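PA0833-PD protein (Pseudomonas aeruginosa PAO1, PDB 6JFW) probably binds peptidoglycan through its periplasmic OmpA C-like domain, helping to tie the outer membrane to the cell wall. Local coordinates at residues Leu29-Asn34 and Arg131-Asn136; Thr66-Gly71 and Arg106-Gly111. All coordinates share one frame; numbering follows the deposited sequence.

Contacts 1 and 2 belong to one mixed sheet, their centres about 12 Å apart. In contact 1 strand 26-32 pairs antiparallel with strand 132-139; in contact 2 strand 65-72 pairs parallel with strand 107-111. The two pairs join because strands 132-139 and 65-72 are neighbours: E134 N lies 2.7 Å from V70 O and N136 N lies 2.8 Å from E68 O, both probable hydrogen bonds, while V133 CG1 packs 3.7 Å from I69 CG2. Along the chain, contact 2 falls between the two segments of contact 1. Together they form much of the sheet of this OmpA C-like domain, which is thought to bind peptidoglycan.

Contact 1 of 2, residues Leu29-Asn34 and Arg131-Asn136; sequences LIMPGN and RRVEVN
V135 meets both L29 and M31 on one face of the antiparallel pair, and these three residues bury more surface here than any others. L29 lies slantwise across V135, with its CD1 4.1 Å from V135 CB, while V135 CG2 takes the sulfur of M31, SD, at 3.9 Å. M31 bends at its last torsion (chi3 25°), which puts CE 4.3 Å from V133 CG1. F59 of helix 49-61 touches both L29 and V135, so this apolar face is the one turned to that helix.

The backbones are joined by paired bonds at L29/V135 and M31/V133; the shortest, M31 N to V133 O, measures 2.8 Å. On the other face I30 and E134 lie side by side, and chi2 of I30 (-72°) places CD1 3.3 Å from E134 OE2. That oxygen also takes R132 NE at 2.7 Å and R132 NH2 at 3.0 Å, a salt bridge in which both nitrogens come from one face of the carboxylate and OE2 lies in the guanidinium plane. Q116 O and N130 O hold other guanidinium N-H groups, fixing the arginine further. Where the strand runs into helix 33-36, G33 N donates to R131 O (2.9 Å).

With N-to-C directions 161° apart and one face packed on helix 49-61, strands 26-32 and 132-139 form the antiparallel part of the mixed sheet of this OmpA C-like domain.

Contact 2 of 2, residues Thr66-Gly71 and Arg106-Gly111; sequences TIEIVG and RLSTRG
The carbonyl oxygen I67 O is gripped by S108 N at 3.0 Å and by water 2, which donates to it at 3.2 Å; L107 CA adds a weaker C-H contact. Water 2 also bonds to S108 OG, so the strand bond and the water bridge link the same two residues. S108 OG stands between its own backbone N and carbonyl carbon (chi1 68°), where it also bonds water 3 at 2.8 Å. Water 3 in turn donates to E68 OE2 (2.9 Å), extending the chain of polar contacts across the strands.

The backbone ladder is regular, and its shortest bond, I69 N to S108 O, is 2.8 Å long and almost straight (179° at the hydrogen). I67, R110 and G71 complete it: I67 N donates to R106 O, R110 N to I69 O and G71 N to R110 O.

On the face turned to helix 79-99, I67 and L107 lie side by side with their CD1 atoms 3.7 Å apart, and I69 CD1 reaches L107 CG at 4.1 Å. I67 CD1 also sits over one face of the R106 guanidinium, offset toward its rim. That group is held by carbonyl oxygens of F59, Y62 and N65.

Across the other face E68 OE2 touches R110 CD at 3.3 Å. The opposite charges are near each other but beyond a salt bridge, a provisional reading because R110 NH2 is less surely placed. The other oxygen, E68 OE1, is bonded to N136 ND2. For this parallel pair of a beta-alpha-beta unit, the chemistry implies that main-chain bonds are the main hold, with an apolar side against the helix and a hydrated polar side on the reverse.

Contact 1 of 2, residues Leu29-Asn34 and Arg131-Asn136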
ATOM      1  N   LEU A  29       3.971  -4.729  -1.230  1.00 10.95           N
ATOM      2  CA  LEU A  29       2.796  -4.656  -2.089  1.00 12.41           C
ATOM      3  C   LEU A  29       2.639  -3.223  -2.577  1.00 17.34           C
ATOM      4  O   LEU A  29       2.486  -2.303  -1.766  1.00 16.34           O
ATOM      5  CB  LEU A  29       1.548  -5.115  -1.336  1.00 12.93           C
ATOM      6  CG  LEU A  29       1.694  -6.474  -0.647  1.00 19.01           C
ATOM      7  CD1 LEU A  29       0.640  -6.659   0.427  1.00 20.07           C
ATOM      8  CD2 LEU A  29       1.616  -7.591  -1.669  1.00 21.42           C
ATOM      9  N   ILE A  30       2.691  -3.033  -3.894  1.00 13.27           N
ATOM     10  CA  ILE A  30       2.491  -1.727  -4.513  1.00 13.67           C
ATOM     11  C   ILE A  30       1.031  -1.615  -4.916  1.00 14.52           C
ATOM     12  O   ILE A  30       0.547  -2.393  -5.746  1.00 12.88           O
ATOM     13  CB  ILE A  30       3.397  -1.527  -5.738  1.00 21.49           C
ATOM     14  CG1 ILE A  30       4.857  -1.815  -5.397  1.00 23.41           C
ATOM     15  CG2 ILE A  30       3.231  -0.106  -6.278  1.00 19.05           C
ATOM     16  CD1 ILE A  30       5.485  -0.781  -4.531  1.00 31.26           C
ATOM     17  N   MET A  31       0.333  -0.638  -4.349  1.00 13.46           N
ATOM     18  CA  MET A  31      -1.062  -0.392  -4.691  1.00 12.88           C
ATOM     19  C   MET A  31      -1.167   0.937  -5.427  1.00 14.58           C
ATOM     20  O   MET A  31      -1.106   2.004  -4.794  1.00 14.10           O
ATOM     21  CB  MET A  31      -1.924  -0.394  -3.425  1.00 18.53           C
ATOM     22  CG  MET A  31      -1.826  -1.719  -2.668  1.00 20.32           C
ATOM     23  SD  MET A  31      -2.447  -1.729  -0.974  1.00 39.02           S
ATOM     24  CE  MET A  31      -3.619  -0.384  -1.013  1.00 28.19           C
ATOM     25  N   PRO A  32      -1.299   0.932  -6.755  1.00 18.60           N
ATOM     26  CA  PRO A  32      -1.317   2.196  -7.501  1.00 18.56           C
ATOM     27  C   PRO A  32      -2.516   3.047  -7.121  1.00 19.13           C
ATOM     28  O   PRO A  32      -3.603   2.538  -6.837  1.00 15.17           O
ATOM     29  CB  PRO A  32      -1.391   1.749  -8.967  1.00 22.37           C
ATOM     30  CG  PRO A  32      -1.024   0.298  -8.967  1.00 25.18           C
ATOM     31  CD  PRO A  32      -1.447  -0.236  -7.638  1.00 19.89           C
ATOM     32  N   GLY A  33      -2.306   4.363  -7.123  1.00 19.91           N
ATOM     33  CA  GLY A  33      -3.367   5.271  -6.719  1.00 17.35           C
ATOM     34  C   GLY A  33      -4.595   5.180  -7.605  1.00 17.70           C
ATOM     35  O   GLY A  33      -5.726   5.284  -7.125  1.00 16.71           O
ATOM     36  N   ASN A  34      -4.391   4.964  -8.908  1.00 21.23           N
ATOM     37  CA  ASN A  34      -5.499   5.020  -9.857  1.00 25.92           C
ATOM     38  C   ASN A  34      -6.500   3.887  -9.675  1.00 29.05           C
ATOM     39  O   ASN A  34      -7.615   3.975 -10.202  1.00 32.73           O
ATOM     40  CB  ASN A  34      -4.970   5.004 -11.291  1.00 31.78           C
ATOM     41  CG  ASN A  34      -4.414   3.652 -11.691  1.00 38.46           C
ATOM     42  OD1 ASN A  34      -3.588   3.073 -10.985  1.00 39.31           O
ATOM     43  ND2 ASN A  34      -4.874   3.135 -12.825  1.00 48.03           N
ATOM     44  N   ARG A 131       2.255   8.031  -7.498  1.00 12.57           N
ATOM     45  CA  ARG A 131       1.098   8.107  -6.610  1.00 13.58           C
ATOM     46  C   ARG A 131       0.653   6.691  -6.280  1.00 13.69           C
ATOM     47  O   ARG A 131       0.016   6.018  -7.093  1.00 15.07           O
ATOM     48  CB  ARG A 131      -0.029   8.900  -7.257  1.00 13.24           C
ATOM     49  CG  ARG A 131       0.265  10.374  -7.414  1.00 20.58           C
ATOM     50  CD  ARG A 131      -0.981  11.121  -7.841  1.00 23.74           C
ATOM     51  NE  ARG A 131      -1.446  10.683  -9.152  1.00 18.49           N
ATOM     52  CZ  ARG A 131      -1.097  11.260 -10.296  1.00 31.21           C
ATOM     53  NH1 ARG A 131      -1.567  10.797 -11.446  1.00 29.40           N
ATOM     54  NH2 ARG A 131      -0.280  12.304 -10.289  1.00 28.89           N
ATOM     55  N   ARG A 132       0.985   6.235  -5.077  1.00 14.11           N
ATOM     56  CA  ARG A 132       0.771   4.845  -4.711  1.00 14.12           C
ATOM     57  C   ARG A 132       0.804   4.727  -3.197  1.00 12.58           C
ATOM     58  O   ARG A 132       1.278   5.624  -2.495  1.00  9.27           O
ATOM     59  CB  ARG A 132       1.839   3.940  -5.330  1.00 13.32           C
ATOM     60  CG  ARG A 132       3.176   4.034  -4.604  1.00 14.14           C
ATOM     61  CD  ARG A 132       4.360   4.025  -5.555  1.00 17.02           C
ATOM     62  NE  ARG A 132       5.624   3.919  -4.829  1.00 17.34           N
ATOM     63  CZ  ARG A 132       6.477   4.922  -4.649  1.00 18.43           C
ATOM     64  NH1 ARG A 132       6.215   6.122  -5.148  1.00 13.99           N
ATOM     65  NH2 ARG A 132       7.600   4.723  -3.970  1.00 16.65           N
ATOM     66  N   VAL A 133       0.298   3.601  -2.706  1.00 10.59           N
ATOM     67  CA  VAL A 133       0.469   3.191  -1.319  1.00 11.51           C
ATOM     68  C   VAL A 133       1.223   1.871  -1.324  1.00 14.44           C
ATOM     69  O   VAL A 133       0.910   0.975  -2.117  1.00 15.44           O
ATOM     70  CB  VAL A 133      -0.877   3.058  -0.584  1.00 13.42           C
ATOM     71  CG1 VAL A 133      -0.698   2.299   0.723  1.00 14.86           C
ATOM     72  CG2 VAL A 133      -1.468   4.432  -0.315  1.00 12.87           C
ATOM     73  N   GLU A 134       2.229   1.763  -0.462  1.00 14.26           N
ATOM     74  CA  GLU A 134       3.032   0.558  -0.337  1.00 12.40           C
ATOM     75  C   GLU A 134       2.785  -0.082   1.023  1.00 14.91           C
ATOM     76  O   GLU A 134       2.718   0.612   2.043  1.00 15.32           O
ATOM     77  CB  GLU A 134       4.521   0.869  -0.518  1.00 15.07           C
ATOM     78  CG  GLU A 134       4.862   1.334  -1.925  1.00 16.88           C
ATOM     79  CD  GLU A 134       6.346   1.570  -2.152  1.00 24.10           C
ATOM     80  OE1 GLU A 134       7.148   1.334  -1.224  1.00 19.62           O
ATOM     81  OE2 GLU A 134       6.710   1.976  -3.278  1.00 20.45           O
ATOM     82  N   VAL A 135       2.628  -1.401   1.028  1.00 11.61           N
ATOM     83  CA  VAL A 135       2.496  -2.185   2.251  1.00 13.24           C
ATOM     84  C   VAL A 135       3.731  -3.064   2.360  1.00 16.13           C
ATOM     85  O   VAL A 135       3.913  -3.996   1.567  1.00 17.78           O
ATOM     86  CB  VAL A 135       1.218  -3.033   2.263  1.00 15.00           C
ATOM     87  CG1 VAL A 135       1.114  -3.800   3.577  1.00 19.71           C
ATOM     88  CG2 VAL A 135      -0.007  -2.164   2.044  1.00 10.96           C
ATOM     89  N   ASN A 136       4.582  -2.775   3.337  1.00 10.83           N
ATOM     90  CA  ASN A 136       5.788  -3.554   3.578  1.00 13.65           C
ATOM     91  C   ASN A 136       5.540  -4.537   4.713  1.00 18.82           C
ATOM     92  O   ASN A 136       5.080  -4.146   5.792  1.00 16.67           O
ATOM     93  CB  ASN A 136       6.971  -2.644   3.909  1.00 20.50           C
ATOM     94  CG  ASN A 136       7.203  -1.582   2.850  1.00 28.53           C
ATOM     95  OD1 ASN A 136       7.484  -1.895   1.693  1.00 25.54           O
ATOM     96  ND2 ASN A 136       7.095  -0.318   3.244  1.00 25.56           N
TER
HETATM   97  O   HOH W   1      -1.480   5.821  -9.801  1.00 44.03           O

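Contact 2 of 2, residues Thr66-Gly71 and Arg106-Gly111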
ATOM      1  N   THR A  66       5.605  -7.456  10.857  1.00 12.12           N
ATOM      2  CA  THR A  66       5.029  -6.131  11.021  1.00 19.11           C
ATOM      3  C   THR A  66       4.498  -5.641   9.686  1.00 14.43           C
ATOM      4  O   THR A  66       4.981  -6.029   8.619  1.00 17.34           O
ATOM      5  CB  THR A  66       6.047  -5.119  11.553  1.00 25.96           C
ATOM      6  OG1 THR A  66       7.124  -4.980  10.617  1.00 22.77           O
ATOM      7  CG2 THR A  66       6.586  -5.550  12.896  1.00 18.91           C
ATOM      8  N   ILE A  67       3.503  -4.767   9.758  1.00 13.62           N
ATOM      9  CA  ILE A  67       2.848  -4.219   8.582  1.00 12.57           C
ATOM     10  C   ILE A  67       3.083  -2.716   8.582  1.00 18.23           C
ATOM     11  O   ILE A  67       2.651  -2.014   9.504  1.00 18.70           O
ATOM     12  CB  ILE A  67       1.351  -4.561   8.565  1.00 15.39           C
ATOM     13  CG1 ILE A  67       1.182  -6.081   8.648  1.00 19.71           C
ATOM     14  CG2 ILE A  67       0.689  -4.008   7.315  1.00 15.65           C
ATOM     15  CD1 ILE A  67      -0.164  -6.537   9.147  1.00 22.44           C
ATOM     16  N   GLU A  68       3.790  -2.234   7.564  1.00 15.96           N
ATOM     17  CA  GLU A  68       4.125  -0.823   7.420  1.00 13.32           C
ATOM     18  C   GLU A  68       3.434  -0.295   6.173  1.00 17.33           C
ATOM     19  O   GLU A  68       3.720  -0.753   5.062  1.00 20.76           O
ATOM     20  CB  GLU A  68       5.639  -0.629   7.318  1.00 19.44           C
ATOM     21  CG  GLU A  68       6.102   0.763   7.689  1.00 37.84           C
ATOM     22  CD  GLU A  68       7.278   1.243   6.861  1.00 43.54           C
ATOM     23  OE1 GLU A  68       7.708   0.511   5.946  1.00 33.75           O
ATOM     24  OE2 GLU A  68       7.775   2.358   7.130  1.00 43.39           O
ATOM     25  N   ILE A  69       2.530   0.661   6.355  1.00 12.35           N
ATOM     26  CA  ILE A  69       1.762   1.237   5.257  1.00 12.24           C
ATOM     27  C   ILE A  69       2.319   2.624   4.973  1.00 17.02           C
ATOM     28  O   ILE A  69       2.355   3.484   5.861  1.00 14.42           O
ATOM     29  CB  ILE A  69       0.263   1.289   5.584  1.00 12.90           C
ATOM     30  CG1 ILE A  69      -0.241  -0.123   5.894  1.00 11.85           C
ATOM     31  CG2 ILE A  69      -0.512   1.889   4.422  1.00  8.62           C
ATOM     32  CD1 ILE A  69      -1.555  -0.157   6.631  1.00 13.55           C
ATOM     33  N   VAL A  70       2.765   2.838   3.740  1.00 11.78           N
ATOM     34  CA  VAL A  70       3.475   4.054   3.362  1.00 12.96           C
ATOM     35  C   VAL A  70       2.796   4.647   2.136  1.00 11.06           C
ATOM     36  O   VAL A  70       2.645   3.966   1.115  1.00 13.34           O
ATOM     37  CB  VAL A  70       4.960   3.780   3.079  1.00 17.41           C
ATOM     38  CG1 VAL A  70       5.670   5.066   2.768  1.00 18.30           C
ATOM     39  CG2 VAL A  70       5.614   3.083   4.266  1.00 18.66           C
ATOM     40  N   GLY A  71       2.391   5.910   2.237  1.00 12.22           N
ATOM     41  CA  GLY A  71       1.796   6.623   1.125  1.00 12.64           C
ATOM     42  C   GLY A  71       2.829   7.452   0.383  1.00 14.06           C
ATOM     43  O   GLY A  71       3.773   7.969   0.976  1.00 16.10           O
ATOM     44  N   ARG A 106      -0.268  -4.063  15.076  1.00 17.21           N
ATOM     45  CA  ARG A 106       0.684  -4.566  14.094  1.00 19.97           C
ATOM     46  C   ARG A 106       0.961  -3.576  12.971  1.00 21.39           C
ATOM     47  O   ARG A 106       1.853  -3.826  12.153  1.00 23.62           O
ATOM     48  CB  ARG A 106       0.181  -5.884  13.498  1.00 17.19           C
ATOM     49  CG  ARG A 106       0.212  -7.045  14.471  1.00 23.52           C
ATOM     50  CD  ARG A 106      -0.251  -8.320  13.802  1.00 22.79           C
ATOM     51  NE  ARG A 106       0.558  -8.641  12.631  1.00 24.60           N
ATOM     52  CZ  ARG A 106       0.180  -9.485  11.679  1.00 22.91           C
ATOM     53  NH1 ARG A 106      -0.999 -10.087  11.761  1.00 16.98           N
ATOM     54  NH2 ARG A 106       0.974  -9.725  10.644  1.00 19.66           N
ATOM     55  N   LEU A 107       0.240  -2.461  12.925  1.00 19.76           N
ATOM     56  CA  LEU A 107       0.282  -1.527  11.811  1.00 19.21           C
ATOM     57  C   LEU A 107       1.016  -0.251  12.197  1.00 20.63           C
ATOM     58  O   LEU A 107       0.871   0.247  13.317  1.00 20.75           O
ATOM     59  CB  LEU A 107      -1.134  -1.164  11.349  1.00 18.11           C
ATOM     60  CG  LEU A 107      -1.849  -2.016  10.303  1.00 25.73           C
ATOM     61  CD1 LEU A 107      -1.637  -3.493  10.549  1.00 30.35           C
ATOM     62  CD2 LEU A 107      -3.327  -1.685  10.321  1.00 23.97           C
ATOM     63  N   SER A 108       1.800   0.271  11.261  1.00 19.55           N
ATOM     64  CA  SER A 108       2.307   1.633  11.324  1.00 18.40           C
ATOM     65  C   SER A 108       2.092   2.272   9.961  1.00 20.22           C
ATOM     66  O   SER A 108       2.112   1.588   8.934  1.00 22.88           O
ATOM     67  CB  SER A 108       3.793   1.683  11.714  1.00 22.12           C
ATOM     68  OG  SER A 108       4.617   1.154  10.690  1.00 27.62           O
ATOM     69  N   THR A 109       1.844   3.580   9.951  1.00 17.84           N
ATOM     70  CA  THR A 109       1.589   4.267   8.693  1.00 21.97           C
ATOM     71  C   THR A 109       2.394   5.551   8.613  1.00 26.28           C
ATOM     72  O   THR A 109       2.598   6.239   9.618  1.00 23.46           O
ATOM     73  CB  THR A 109       0.103   4.596   8.487  1.00 28.82           C
ATOM     74  OG1 THR A 109      -0.215   5.831   9.140  1.00 40.20           O
ATOM     75  CG2 THR A 109      -0.779   3.493   9.038  1.00 26.66           C
ATOM     76  N   ARG A 110       2.848   5.858   7.400  1.00 19.85           N
ATOM     77  CA  ARG A 110       3.555   7.090   7.098  1.00 25.80           C
ATOM     78  C   ARG A 110       3.050   7.639   5.778  1.00 24.93           C
ATOM     79  O   ARG A 110       2.550   6.898   4.926  1.00 19.97           O
ATOM     80  CB  ARG A 110       5.067   6.869   7.002  1.00 22.76           C
ATOM     81  CG  ARG A 110       5.564   5.727   7.851  1.00 36.95           C
ATOM     82  CD  ARG A 110       7.065   5.536   7.723  1.00 40.44           C
ATOM     83  NE  ARG A 110       7.770   6.796   7.543  1.00 51.72           N
ATOM     84  CZ  ARG A 110       8.558   7.064   6.506  1.00 54.88           C
ATOM     85  NH1 ARG A 110       9.160   8.234   6.416  1.00 48.85           N
ATOM     86  NH2 ARG A 110       8.743   6.159   5.560  1.00 53.50           N
ATOM     87  N   GLY A 111       3.165   8.950   5.625  1.00 18.18           N
ATOM     88  CA  GLY A 111       3.173   9.592   4.325  1.00 15.48           C
ATOM     89  C   GLY A 111       4.607   9.987   4.021  1.00 31.86           C
ATOM     90  O   GLY A 111       5.337  10.425   4.914  1.00 30.26           O
TER
HETATM   91  O   HOH W   2       5.011  -1.511  11.625  1.00 26.16           O
HETATM   92  O   HOH W   3       6.617   2.939   9.725  1.00 32.63           O